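Local coordinates for hypothetical protein, IPT/TIG domain protein (Bacteroides ovatus, PDB 4HW6) that is of unknown function but, with an IPT/TIG domain joined to a six-bladed beta-propeller, probably binds carbohydrate as an auxiliary nutrient-binding protein, at residues P16-V21 with G40-N45; V47-V52 with V87-A92; A234-N239 with Y302-G307; P322-G327 with V376-G381; D363-R368 with L400-T405. All blocks are in the same frame, centred on the assembly; numbering follows the deposited sequence. Where two conformers were deposited one is given.

Contact 1: P16-V21 with G40-N45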
# COMPACT_ATOMS: atom_id res chain seq x y z
N PRO A 16 -13.68 -45.18 16.21
CA PRO A 16 -14.25 -44.76 14.92
C PRO A 16 -15.78 -44.65 14.90
O PRO A 16 -16.35 -44.08 13.96
CB PRO A 16 -13.75 -45.84 13.95
CG PRO A 16 -13.43 -47.03 14.79
CD PRO A 16 -13.06 -46.52 16.16
N LYS A 17 -16.45 -45.18 15.92
CA LYS A 17 -17.89 -45.04 16.03
C LYS A 17 -18.32 -43.65 16.47
O LYS A 17 -19.45 -43.25 16.21
CB LYS A 17 -18.46 -46.04 17.03
CG LYS A 17 -18.23 -47.49 16.66
CD LYS A 17 -18.70 -48.41 17.77
CE LYS A 17 -20.13 -48.13 18.18
NZ LYS A 17 -20.73 -49.25 18.97
N GLU A 18 -17.43 -42.95 17.17
CA GLU A 18 -17.78 -41.70 17.84
C GLU A 18 -17.27 -40.50 17.07
O GLU A 18 -16.26 -40.57 16.38
CB GLU A 18 -17.17 -41.66 19.24
CG GLU A 18 -17.68 -42.71 20.20
CD GLU A 18 -17.19 -42.48 21.62
OE1 GLU A 18 -16.25 -41.67 21.83
OE2 GLU A 18 -17.76 -43.10 22.55
N GLU A 19 -17.97 -39.37 17.22
CA GLU A 19 -17.55 -38.12 16.59
C GLU A 19 -16.35 -37.53 17.32
O GLU A 19 -16.11 -37.83 18.50
CB GLU A 19 -18.70 -37.11 16.58
CG GLU A 19 -19.91 -37.54 15.75
CD GLU A 19 -19.54 -37.94 14.33
OE1 GLU A 19 -19.04 -37.08 13.58
OE2 GLU A 19 -19.77 -39.11 13.95
N ILE A 20 -15.58 -36.71 16.62
CA ILE A 20 -14.57 -35.89 17.29
C ILE A 20 -15.26 -34.61 17.75
O ILE A 20 -15.90 -33.91 16.96
CB ILE A 20 -13.38 -35.60 16.38
CG1 ILE A 20 -12.59 -36.88 16.13
CG2 ILE A 20 -12.48 -34.53 16.99
CD1 ILE A 20 -11.51 -36.74 15.07
N VAL A 21 -15.15 -34.31 19.04
CA VAL A 21 -15.74 -33.11 19.61
C VAL A 21 -14.59 -32.19 20.02
O VAL A 21 -13.65 -32.63 20.68
CB VAL A 21 -16.61 -33.42 20.84
CG1 VAL A 21 -17.30 -32.15 21.33
CG2 VAL A 21 -17.63 -34.50 20.50
N GLY A 40 -11.29 -31.80 24.17
CA GLY A 40 -12.51 -32.35 23.60
C GLY A 40 -12.59 -33.84 23.77
O GLY A 40 -12.19 -34.37 24.81
N ARG A 41 -13.13 -34.52 22.76
CA ARG A 41 -13.27 -35.98 22.83
C ARG A 41 -12.79 -36.67 21.56
O ARG A 41 -13.01 -36.17 20.46
CB ARG A 41 -14.74 -36.41 23.06
CG ARG A 41 -15.50 -35.67 24.15
CD ARG A 41 -16.14 -36.63 25.14
NE ARG A 41 -15.14 -37.09 26.11
CZ ARG A 41 -15.33 -38.08 26.99
NH1 ARG A 41 -14.34 -38.40 27.83
NH2 ARG A 41 -16.48 -38.75 27.04
N ASN A 42 -12.17 -37.84 21.74
CA ASN A 42 -11.91 -38.79 20.65
C ASN A 42 -10.80 -38.33 19.70
O ASN A 42 -10.90 -38.52 18.49
CB ASN A 42 -13.21 -39.14 19.90
CG ASN A 42 -13.12 -40.45 19.13
OD1 ASN A 42 -12.38 -41.37 19.51
ND2 ASN A 42 -13.89 -40.56 18.06
N PHE A 43 -9.75 -37.74 20.27
CA PHE A 43 -8.58 -37.31 19.51
C PHE A 43 -7.60 -38.47 19.28
O PHE A 43 -6.66 -38.35 18.47
CB PHE A 43 -7.82 -36.19 20.24
CG PHE A 43 -8.60 -34.91 20.44
CD1 PHE A 43 -9.80 -34.66 19.81
CD2 PHE A 43 -8.09 -33.93 21.28
CE1 PHE A 43 -10.48 -33.47 20.01
CE2 PHE A 43 -8.76 -32.73 21.49
CZ PHE A 43 -9.97 -32.50 20.86
N GLY A 44 -7.79 -39.56 20.00
CA GLY A 44 -6.92 -40.73 19.90
C GLY A 44 -5.64 -40.49 20.69
O GLY A 44 -5.52 -39.49 21.39
N ASN A 45 -4.70 -41.43 20.58
CA ASN A 45 -3.45 -41.35 21.33
C ASN A 45 -2.21 -41.50 20.44
O ASN A 45 -1.15 -41.90 20.90
CB ASN A 45 -3.43 -42.41 22.45
CG ASN A 45 -3.47 -43.83 21.92
OD1 ASN A 45 -3.14 -44.09 20.76
ND2 ASN A 45 -3.89 -44.77 22.77

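Contact 2: V47-V52 with V87-A92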
# COMPACT_ATOMS: atom_id res chain seq x y z
N VAL A 47 0.05 -39.29 17.72
CA VAL A 47 0.34 -37.94 17.21
C VAL A 47 0.40 -37.92 15.68
O VAL A 47 -0.06 -36.97 15.04
CB VAL A 47 1.68 -37.40 17.77
CG1 VAL A 47 1.82 -35.92 17.47
CG2 VAL A 47 1.78 -37.65 19.27
N SER A 48 0.97 -38.97 15.09
CA SER A 48 1.09 -39.06 13.63
C SER A 48 -0.27 -39.18 12.91
O SER A 48 -0.36 -38.93 11.71
CB SER A 48 1.99 -40.23 13.23
OG SER A 48 1.50 -41.45 13.75
N LYS A 49 -1.31 -39.55 13.65
CA LYS A 49 -2.64 -39.75 13.07
C LYS A 49 -3.62 -38.59 13.29
O LYS A 49 -4.72 -38.60 12.75
CB LYS A 49 -3.24 -41.06 13.59
CG LYS A 49 -2.45 -42.30 13.20
CD LYS A 49 -2.41 -42.47 11.69
CE LYS A 49 -1.74 -43.75 11.25
NZ LYS A 49 -1.58 -43.76 9.77
N VAL A 50 -3.23 -37.59 14.08
CA VAL A 50 -4.08 -36.43 14.30
C VAL A 50 -3.56 -35.23 13.51
O VAL A 50 -2.36 -34.98 13.46
CB VAL A 50 -4.22 -36.09 15.80
CG1 VAL A 50 -2.92 -35.55 16.35
CG2 VAL A 50 -5.35 -35.08 16.02
N LYS A 51 -4.49 -34.51 12.89
CA LYS A 51 -4.20 -33.30 12.15
C LYS A 51 -4.99 -32.17 12.78
O LYS A 51 -6.17 -32.34 13.13
CB LYS A 51 -4.61 -33.46 10.68
CG LYS A 51 -3.89 -34.57 9.92
CD LYS A 51 -2.66 -34.06 9.19
CE LYS A 51 -2.20 -35.03 8.10
NZ LYS A 51 -3.20 -35.18 7.00
N VAL A 52 -4.34 -31.02 12.96
CA VAL A 52 -4.99 -29.83 13.48
C VAL A 52 -4.76 -28.68 12.49
O VAL A 52 -3.66 -28.49 12.00
CB VAL A 52 -4.44 -29.45 14.87
CG1 VAL A 52 -5.11 -28.18 15.39
CG2 VAL A 52 -4.67 -30.59 15.86
N VAL A 87 -6.83 -39.45 11.06
CA VAL A 87 -6.70 -40.22 9.81
C VAL A 87 -6.45 -41.69 10.13
O VAL A 87 -5.97 -42.03 11.21
CB VAL A 87 -5.56 -39.69 8.91
CG1 VAL A 87 -5.75 -38.21 8.60
CG2 VAL A 87 -4.20 -39.91 9.54
N GLY A 88 -6.78 -42.56 9.18
CA GLY A 88 -6.52 -44.01 9.30
C GLY A 88 -5.11 -44.42 8.91
O GLY A 88 -4.24 -43.56 8.69
N ASP A 89 -4.88 -45.73 8.81
CA ASP A 89 -3.58 -46.27 8.39
C ASP A 89 -3.23 -45.84 6.97
O ASP A 89 -2.07 -45.56 6.66
CB ASP A 89 -3.58 -47.81 8.46
CG ASP A 89 -3.81 -48.35 9.86
OD1 ASP A 89 -3.70 -47.58 10.84
OD2 ASP A 89 -4.11 -49.55 9.99
N ASP A 90 -4.24 -45.78 6.11
CA ASP A 90 -4.09 -45.32 4.72
C ASP A 90 -4.01 -43.79 4.61
O ASP A 90 -3.97 -43.25 3.51
CB ASP A 90 -5.23 -45.86 3.85
CG ASP A 90 -6.62 -45.59 4.44
OD1 ASP A 90 -6.78 -44.63 5.23
OD2 ASP A 90 -7.55 -46.35 4.10
N GLU A 91 -4.02 -43.11 5.76
CA GLU A 91 -3.90 -41.65 5.85
C GLU A 91 -5.11 -40.88 5.31
O GLU A 91 -5.03 -39.68 5.10
CB GLU A 91 -2.59 -41.17 5.20
CG GLU A 91 -1.39 -42.01 5.60
CD GLU A 91 -0.09 -41.24 5.64
OE1 GLU A 91 -0.08 -40.09 6.14
OE2 GLU A 91 0.94 -41.78 5.18
N ALA A 92 -6.22 -41.59 5.11
CA ALA A 92 -7.50 -40.96 4.76
C ALA A 92 -8.23 -40.54 6.04
O ALA A 92 -8.17 -41.24 7.05
CB ALA A 92 -8.36 -41.92 3.94

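Contact 3: A234-N239 with Y302-G307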
# COMPACT_ATOMS: atom_id res chain seq x y z
N ALA A 234 -3.91 14.20 -11.69
CA ALA A 234 -4.95 13.60 -10.87
C ALA A 234 -6.22 13.48 -11.70
O ALA A 234 -6.82 14.48 -12.09
CB ALA A 234 -5.19 14.44 -9.64
N VAL A 235 -6.63 12.24 -11.95
CA VAL A 235 -7.77 11.96 -12.81
C VAL A 235 -9.03 11.88 -11.97
O VAL A 235 -9.15 11.01 -11.12
CB VAL A 235 -7.60 10.64 -13.58
CG1 VAL A 235 -8.84 10.35 -14.42
CG2 VAL A 235 -6.37 10.69 -14.47
N HIS A 236 -9.98 12.76 -12.24
CA HIS A 236 -11.24 12.78 -11.48
C HIS A 236 -12.06 11.54 -11.79
O HIS A 236 -12.30 11.23 -12.96
CB HIS A 236 -12.07 14.00 -11.79
CG HIS A 236 -13.24 14.17 -10.86
ND1 HIS A 236 -14.46 13.58 -11.07
CD2 HIS A 236 -13.35 14.87 -9.70
CE1 HIS A 236 -15.28 13.91 -10.08
NE2 HIS A 236 -14.61 14.66 -9.22
N PRO A 237 -12.55 10.84 -10.74
CA PRO A 237 -13.19 9.53 -10.94
C PRO A 237 -14.56 9.50 -11.63
O PRO A 237 -14.98 8.41 -12.04
CB PRO A 237 -13.33 8.98 -9.52
CG PRO A 237 -13.29 10.17 -8.63
CD PRO A 237 -12.38 11.15 -9.30
N GLN A 238 -15.26 10.63 -11.73
CA GLN A 238 -16.49 10.69 -12.51
C GLN A 238 -16.40 11.54 -13.77
O GLN A 238 -17.03 11.19 -14.75
CB GLN A 238 -17.68 11.19 -11.67
CG GLN A 238 -18.10 10.20 -10.59
CD GLN A 238 -17.31 10.40 -9.32
OE1 GLN A 238 -17.10 11.54 -8.90
NE2 GLN A 238 -16.86 9.30 -8.71
N ASN A 239 -15.67 12.66 -13.74
CA ASN A 239 -15.61 13.55 -14.92
C ASN A 239 -14.43 13.23 -15.83
O ASN A 239 -14.42 13.63 -17.00
CB ASN A 239 -15.73 15.05 -14.55
CG ASN A 239 -14.45 15.67 -13.98
OD1 ASN A 239 -13.31 15.27 -14.28
ND2 ASN A 239 -14.65 16.68 -13.13
N TYR A 302 -14.96 19.78 -4.86
CA TYR A 302 -15.54 19.70 -6.20
C TYR A 302 -17.04 19.88 -6.12
O TYR A 302 -17.71 19.17 -5.38
CB TYR A 302 -15.17 18.36 -6.87
CG TYR A 302 -15.75 18.17 -8.24
CD1 TYR A 302 -15.22 18.83 -9.34
CD2 TYR A 302 -16.81 17.30 -8.44
CE1 TYR A 302 -15.74 18.66 -10.59
CE2 TYR A 302 -17.34 17.11 -9.70
CZ TYR A 302 -16.80 17.79 -10.78
OH TYR A 302 -17.35 17.58 -12.02
N ASN A 303 -17.56 20.87 -6.86
CA ASN A 303 -19.00 21.10 -6.92
C ASN A 303 -19.53 20.33 -8.11
O ASN A 303 -19.23 20.68 -9.25
CB ASN A 303 -19.30 22.59 -7.07
CG ASN A 303 -20.80 22.89 -7.15
OD1 ASN A 303 -21.58 22.21 -7.83
ND2 ASN A 303 -21.22 23.93 -6.44
N ARG A 304 -20.34 19.32 -7.85
CA ARG A 304 -20.85 18.46 -8.92
C ARG A 304 -21.77 19.12 -9.90
O ARG A 304 -21.77 18.77 -11.07
CB ARG A 304 -21.63 17.30 -8.36
CG ARG A 304 -20.71 16.28 -7.82
CD ARG A 304 -21.41 14.97 -7.61
NE ARG A 304 -20.42 14.24 -6.87
CZ ARG A 304 -19.41 13.58 -7.40
NH1 ARG A 304 -19.30 13.43 -8.72
NH2 ARG A 304 -18.54 13.02 -6.59
N GLU A 305 -22.57 20.05 -9.40
CA GLU A 305 -23.53 20.73 -10.26
C GLU A 305 -22.81 21.67 -11.24
O GLU A 305 -23.08 21.63 -12.43
CB GLU A 305 -24.55 21.50 -9.42
CG GLU A 305 -25.39 20.60 -8.52
CD GLU A 305 -26.65 21.29 -8.01
OE1 GLU A 305 -26.68 22.54 -7.96
OE2 GLU A 305 -27.62 20.57 -7.66
N THR A 306 -21.89 22.49 -10.73
CA THR A 306 -21.19 23.45 -11.58
C THR A 306 -19.97 22.85 -12.24
O THR A 306 -19.46 23.38 -13.23
CB THR A 306 -20.74 24.71 -10.80
OG1 THR A 306 -19.76 24.34 -9.84
CG2 THR A 306 -21.95 25.42 -10.11
N GLY A 307 -19.44 21.77 -11.66
CA GLY A 307 -18.22 21.16 -12.15
C GLY A 307 -16.98 21.96 -11.77
O GLY A 307 -15.91 21.73 -12.30

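Contact 4: P322-G327 with V376-G381. With EDO (1,2-ethanediol), chain G.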
# COMPACT_ATOMS: atom_id res chain seq x y z
N PRO A 322 8.70 22.78 8.33
CA PRO A 322 8.91 21.33 8.38
C PRO A 322 9.12 20.81 9.80
O PRO A 322 9.71 21.49 10.65
CB PRO A 322 10.18 21.13 7.54
CG PRO A 322 10.93 22.42 7.72
CD PRO A 322 9.86 23.48 7.73
N GLY A 323 8.65 19.60 10.05
CA GLY A 323 8.86 18.96 11.33
C GLY A 323 8.17 17.61 11.35
O GLY A 323 7.44 17.26 10.42
N TRP A 324 8.44 16.85 12.41
CA TRP A 324 7.77 15.59 12.65
C TRP A 324 7.00 15.74 13.96
O TRP A 324 7.53 15.50 15.05
CB TRP A 324 8.75 14.41 12.72
CG TRP A 324 8.02 13.13 13.01
CD1 TRP A 324 7.15 12.50 12.21
CD2 TRP A 324 8.08 12.38 14.21
NE1 TRP A 324 6.66 11.38 12.81
CE2 TRP A 324 7.23 11.27 14.05
CE3 TRP A 324 8.79 12.53 15.41
CZ2 TRP A 324 7.05 10.32 15.05
CZ3 TRP A 324 8.62 11.58 16.40
CH2 TRP A 324 7.76 10.48 16.21
N VAL A 325 5.75 16.18 13.84
CA VAL A 325 4.90 16.39 14.99
C VAL A 325 3.51 15.82 14.64
O VAL A 325 2.83 16.31 13.73
CB VAL A 325 4.79 17.88 15.38
CG1 VAL A 325 3.84 18.04 16.56
CG2 VAL A 325 6.17 18.47 15.70
N ASP A 326 3.12 14.76 15.35
CA ASP A 326 1.76 14.24 15.20
C ASP A 326 0.80 15.15 15.95
O ASP A 326 1.18 15.81 16.93
CB ASP A 326 1.66 12.80 15.70
CG ASP A 326 2.40 11.79 14.81
OD1 ASP A 326 2.60 12.03 13.62
OD2 ASP A 326 2.76 10.72 15.32
N GLY A 327 -0.45 15.20 15.50
CA GLY A 327 -1.46 15.97 16.20
C GLY A 327 -2.61 16.34 15.29
O GLY A 327 -2.81 15.74 14.23
N VAL A 376 -3.27 13.74 12.31
CA VAL A 376 -2.10 13.15 11.67
C VAL A 376 -1.43 12.26 12.69
O VAL A 376 -1.10 12.73 13.78
CB VAL A 376 -1.08 14.20 11.22
CG1 VAL A 376 0.15 13.50 10.63
CG2 VAL A 376 -1.71 15.16 10.22
N THR A 377 -1.25 10.98 12.35
CA THR A 377 -0.54 10.03 13.23
C THR A 377 0.54 9.34 12.41
O THR A 377 0.46 9.32 11.18
CB THR A 377 -1.49 8.99 13.82
OG1 THR A 377 -2.09 8.27 12.73
CG2 THR A 377 -2.57 9.65 14.69
N THR A 378 1.58 8.85 13.05
CA THR A 378 2.65 8.14 12.36
C THR A 378 2.37 6.63 12.35
O THR A 378 2.14 6.04 13.38
CB THR A 378 4.01 8.51 12.95
OG1 THR A 378 4.22 9.92 12.74
CG2 THR A 378 5.16 7.70 12.26
N TYR A 379 2.32 6.04 11.17
CA TYR A 379 2.03 4.61 11.03
C TYR A 379 3.28 3.73 11.10
O TYR A 379 3.25 2.67 11.76
CB TYR A 379 1.31 4.39 9.71
CG TYR A 379 0.87 2.99 9.36
CD1 TYR A 379 -0.03 2.25 10.17
CD2 TYR A 379 1.31 2.40 8.19
CE1 TYR A 379 -0.45 0.98 9.80
CE2 TYR A 379 0.89 1.13 7.82
CZ TYR A 379 0.03 0.42 8.62
OH TYR A 379 -0.35 -0.83 8.21
N ALA A 380 4.37 4.16 10.45
CA ALA A 380 5.60 3.37 10.39
C ALA A 380 6.84 4.23 10.24
O ALA A 380 6.80 5.28 9.58
CB ALA A 380 5.50 2.35 9.24
N GLY A 381 7.95 3.77 10.83
CA GLY A 381 9.25 4.43 10.70
C GLY A 381 9.74 5.01 12.00
O GLY A 381 9.01 5.01 13.00
C1 EDO G . 14.13 20.02 11.68
O1 EDO G . 15.11 21.04 11.36
C2 EDO G . 12.82 20.31 10.95
O2 EDO G . 12.22 21.50 11.48
O HOH W 1 1.27 8.57 16.00

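Contact 5: D363-R368 with L400-T405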
# COMPACT_ATOMS: atom_id res chain seq x y z
N ASP A 363 10.91 13.30 4.42
CA ASP A 363 12.02 13.84 5.20
C ASP A 363 11.93 13.64 6.71
O ASP A 363 12.91 13.85 7.40
CB ASP A 363 12.27 15.31 4.82
CG ASP A 363 12.66 15.44 3.35
OD1 ASP A 363 13.53 14.72 2.88
OD2 ASP A 363 12.04 16.24 2.63
N SER A 364 10.79 13.14 7.20
CA SER A 364 10.72 12.57 8.53
C SER A 364 10.92 11.05 8.51
O SER A 364 11.01 10.43 9.58
CB SER A 364 9.40 12.89 9.23
OG SER A 364 8.33 12.19 8.62
N HIS A 365 11.01 10.49 7.30
CA HIS A 365 11.26 9.06 7.05
C HIS A 365 10.16 8.16 7.61
O HIS A 365 10.42 7.07 8.15
CB HIS A 365 12.64 8.65 7.56
CG HIS A 365 13.73 9.57 7.09
ND1 HIS A 365 14.32 9.44 5.85
CD2 HIS A 365 14.35 10.60 7.71
CE1 HIS A 365 15.25 10.37 5.72
NE2 HIS A 365 15.26 11.12 6.81
N THR A 366 8.91 8.59 7.42
CA THR A 366 7.77 7.87 7.93
C THR A 366 6.67 7.68 6.89
O THR A 366 6.58 8.40 5.87
CB THR A 366 7.17 8.59 9.16
OG1 THR A 366 6.82 9.94 8.80
CG2 THR A 366 8.15 8.61 10.32
N VAL A 367 5.82 6.71 7.17
CA VAL A 367 4.50 6.61 6.59
C VAL A 367 3.53 7.13 7.66
O VAL A 367 3.59 6.70 8.82
CB VAL A 367 4.16 5.17 6.18
CG1 VAL A 367 2.73 5.10 5.61
CG2 VAL A 367 5.17 4.63 5.15
N ARG A 368 2.68 8.08 7.27
CA ARG A 368 1.78 8.76 8.20
C ARG A 368 0.36 8.61 7.72
O ARG A 368 0.13 8.21 6.57
CB ARG A 368 2.21 10.23 8.40
CG ARG A 368 3.64 10.29 8.93
CD ARG A 368 4.19 11.68 9.17
NE ARG A 368 3.69 12.23 10.42
CZ ARG A 368 3.91 13.49 10.78
NH1 ARG A 368 4.65 14.28 10.01
NH2 ARG A 368 3.43 13.96 11.90
N LEU A 400 12.87 1.22 10.03
CA LEU A 400 13.50 2.44 9.52
C LEU A 400 13.45 2.47 8.01
O LEU A 400 13.69 1.45 7.33
CB LEU A 400 14.96 2.55 9.98
CG LEU A 400 15.15 2.90 11.45
CD1 LEU A 400 16.58 2.64 11.91
CD2 LEU A 400 14.72 4.35 11.74
N PHE A 401 13.14 3.65 7.49
CA PHE A 401 13.13 3.94 6.08
C PHE A 401 14.17 5.02 5.82
O PHE A 401 14.68 5.66 6.74
CB PHE A 401 11.80 4.54 5.64
CG PHE A 401 10.60 3.63 5.85
CD1 PHE A 401 10.33 2.61 4.96
CD2 PHE A 401 9.74 3.84 6.91
CE1 PHE A 401 9.21 1.79 5.13
CE2 PHE A 401 8.63 3.03 7.08
CZ PHE A 401 8.37 2.00 6.19
N ASN A 402 14.40 5.29 4.55
CA ASN A 402 15.31 6.40 4.16
C ASN A 402 14.74 7.04 2.92
O ASN A 402 14.93 6.54 1.80
CB ASN A 402 16.74 5.89 3.91
CG ASN A 402 17.75 7.01 3.79
OD1 ASN A 402 17.37 8.19 3.70
ND2 ASN A 402 19.05 6.65 3.82
N HIS A 403 14.03 8.14 3.15
CA HIS A 403 13.29 8.87 2.11
C HIS A 403 12.19 8.03 1.47
O HIS A 403 12.12 7.84 0.25
CB HIS A 403 14.26 9.47 1.10
CG HIS A 403 15.09 10.56 1.67
ND1 HIS A 403 16.40 10.77 1.30
CD2 HIS A 403 14.80 11.52 2.58
CE1 HIS A 403 16.88 11.81 1.97
NE2 HIS A 403 15.93 12.29 2.74
N PRO A 404 11.27 7.54 2.31
CA PRO A 404 10.11 6.91 1.72
C PRO A 404 9.31 7.94 0.95
O PRO A 404 9.05 9.01 1.48
CB PRO A 404 9.32 6.42 2.94
CG PRO A 404 9.72 7.31 4.06
CD PRO A 404 11.12 7.77 3.75
N THR A 405 8.90 7.62 -0.28
CA THR A 405 8.38 8.62 -1.19
C THR A 405 7.06 8.24 -1.86
O THR A 405 6.13 9.02 -1.89
CB THR A 405 9.44 8.94 -2.26
OG1 THR A 405 10.63 9.39 -1.60
CG2 THR A 405 8.97 10.01 -3.23
O HOH W 2 12.38 5.73 9.48

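Contact 1: P16-V21 with G40-N45
Backbone hydrogen bonds come first: Val21 and Arg41 form an antiparallel hydrogen-bonded pair at the open end of the hairpin made by strands 21-30 and 35-41. Val21 N donates to Arg41 O over 3.2 Å. In return Arg41 N donates to Val21 O over 2.9 Å, and each donor sits in the plane of its carbonyl, on a lone pair. Val21 O also receives a C-H contact from Gly40, whose CA is 3.1 Å from it; a CB here would collide with this oxygen, so glycine fits.

Among polar side chains, Asn42 leads. Its backbone is left-handed (phi 72°), a conformation asparagine tolerates well, and with CG anti to the backbone N (chi1 -159°) the amide swings toward the incoming chain. Asn42 ND2 stands 2.9 Å from Glu18 O, while OD1 accepts from Asn15 N. Glu19 turns the other way and forms a salt bridge with Lys95.

Apolar contacts centre on Ile20, whose two branches do different work. Ile20 CG1 lies 3.3 Å from Asn42 O, a buried carbonyl oxygen with no polar partner in the model. Ile20 CG2 meets the edge of the Phe43 ring near its plane, 3.8 Å from Phe43 CE1. Exposed Val21 rests its CB against Arg41 CB and CG before the bent arginine leads away. The pairing sets strand 21-30 antiparallel to 35-41, while buried Ile20 and Phe43 pack on Val86 and Val84 of strand 82-87 in the same domain, consistent with the immunoglobulin-like E-set fold of IPT/TIG domains.

Contact 2: V47-V52 with V87-A92
In the immunoglobulin-like IPT/TIG domain, the start of strand 50-54 meets the tight turn that links strands 82-87 and 93-98, and the long side chain of Lys49 spans the junction. Its CG is anti to the carbonyl carbon, and a bend at chi2 (-62°) lays the chain over the backbone of Val87, beyond which it runs extended. The aliphatic part thus passes alongside the valine, Lys49 CD lying 3.8 Å from Val87 CG2, so that lysine serves both as an apolar neighbour and as a polar donor. That CG2 occupies the crowded position between the backbone N and carbonyl carbon of Val87. Lys51, two residues on, also points its CB toward the turn and brings Lys51 NZ within 4.3 Å of Val87 CG1.

At its tip, Lys49 NZ donates to Gly88 O at 2.9 Å, coming from above the carbonyl plane (37° out of it) and not along a lone pair. The same oxygen accepts from Glu91 N, the bond of a type I turn from Gly88 to Glu91, so two donors grip it. Asp89 OD1 remains 4.5 Å from Lys49 NZ, too far for a salt bridge, although its charge probably favours the ammonium group here. Underneath, a straight backbone bond from Val87 N to Lys49 O, 2.8 Å long, joins the residue just ahead of strand 50-54 to the last residue of strand 82-87.

Glu91 adopts a left-handed backbone and returns the chain toward strand 93-98. Aspartate suits the preceding place because its short carboxylate can fold back into an Asx turn, with Asp90 OD1 accepting from Ala92 N at 3.1 Å.

Contact 3: A234-N239 with Y302-G307
His236 and Tyr302 both hold CG anti to the backbone N (chi1 -170° and 178°), which sends their rings toward each other from two loops. His236 NE2 lies over one face of the tyrosine ring, 3.5 Å from Tyr302 CD2. The ring planes are oblique, at 44°.

The imidazole is held firmly: ND1 accepts from the backbone N of both Gln238 and Asn239, and NE2 is hydrogen-bonded to Gly284 O, a pattern consistent with a neutral ring protonated on NE2. Asn239, with CG between the backbone N and carbonyl carbon, lifts its amide above the imidazole, and Asn239 ND2 donates to Tyr302 OH at 3.1 Å; OD1 pairs with Lys241 N.

Arg304, extended from CG to NE, reaches Gln238 end-on. Arg304 NH1 donates to Gln238 OE1 at 2.9 Å, and Arg304 NH2 donates to the same oxygen at 3.1 Å; this oxygen sits in the guanidinium plane while the donors stand above the amide plane. NH2 also makes a salt bridge with Asp285, so arginine suits a site with several acceptors.

Aromatic and polar side chains here join loops of two consecutive sheets, 234-268 and 276-315, as neighbouring blades of the beta-propeller.

Contact 4: P322-G327 with V376-G381
Gly327 and Val376 form an antiparallel hydrogen-bonded pair, Gly327 N donating to Val376 O at 3.1 Å and Val376 N donating almost along the C=O axis of Gly327 O at 2.8 Å. The pairing adds the short strand 327-328 to the edge of a beta-propeller blade, next to strand 375-380. Glycine is needed at 327, since its backbone angles (phi 157°) would jam a side chain against the preceding carbonyl.

Thr378 is the polar centre. Its OG1, anti to the carbonyl carbon, sits between two side chains of the 322-327 loop. Trp324, with CG anti to the backbone N (chi1 179°), presents its ring edge so that Trp324 NE1 donates to Thr378 OG1 at 2.8 Å. The hydroxyl in turn donates to the syn lone pair of Asp326 OD1, also 2.8 Å from Thr378 OG1. A threonine hydroxyl suits this place because it accepts and donates at once, and the chain of bonds fixes its rotation. Asp326 OD1 is further tied by a salt bridge to Arg368, which should help keep the carboxylate ionised; Trp324 makes a cation-pi contact with Arg382.

The second carboxylate oxygen, Asp326 OD2, takes a weak bond from Thr378 N at 3.2 Å and a further one from a water. This water donates to Asp326 OD2 over 2.7 Å and accepts from Thr378 N. Just beyond, Tyr379 and Ala380 both face Val367 in a classic beta bulge. At the start of the 322-327 segment a 1,2-ethanediol molecule, probably from the crystallisation liquor, donates through O2 to Pro322 O at 2.6 Å.

Contact 5: D363-R368 with L400-T405
Two blades of the beta-propeller meet here, where a G1 bulge at His365 and Thr366, both facing Asp361, lies against the chain entering strand 404-410. His365 takes the left-handed backbone of the bulge, and with CG anti to the carbonyl carbon (chi1 -50°) its ring lies beside the other segment. His365 ND1 accepts a nearly straight bond from His403 N, 3.0 Å away and in the ring plane, so NE2 of His365 probably carries the proton.

His403 also has CG anti to the carbonyl carbon, and the two side chains run side by side, pointing the same way. His365 CE1 approaches His403 CD2 to 3.4 Å, with the ring planes oblique at 31°. Asp422 holds His403 ND1, while Asp363 OD1 is 3.4 Å from His403 NE2; these carboxylates could favour a protonated ring.

Pro404, having no N-H to satisfy, packs Pro404 CD 3.5 Å from His365 CA. Phe401 turns its ring edge to the backbone, Phe401 CD2 lying 3.5 Å from His365 O, and its CZ touches Val367 CG2 in the buried interior. That carbonyl is served by a water bridge: one water donates to His365 O at 2.7 Å and accepts from Phe401 N at 3.0 Å.

Overall arrangement
From the N terminus, contact 1 closes the hairpin of strands 21-30 and 35-41, and contact 2 then closes the longer excursion from strand 50-54 to the turn after strand 82-87. These two touch through Phe43 and Val50 and belong to one sheet of the IPT/TIG domain. Contact 3 follows in series in the propeller, joining consecutive blades, its centre about 61 Å from that of contact 2. Contacts 4 and 5 cross along the chain, with 363-368 falling between the segments of contact 4. Contact 4 completes a blade, while contact 5 ties it to the closing blade, where strand 109-115 joins the C-terminal strands; Arg368 and Asp326 link both contacts.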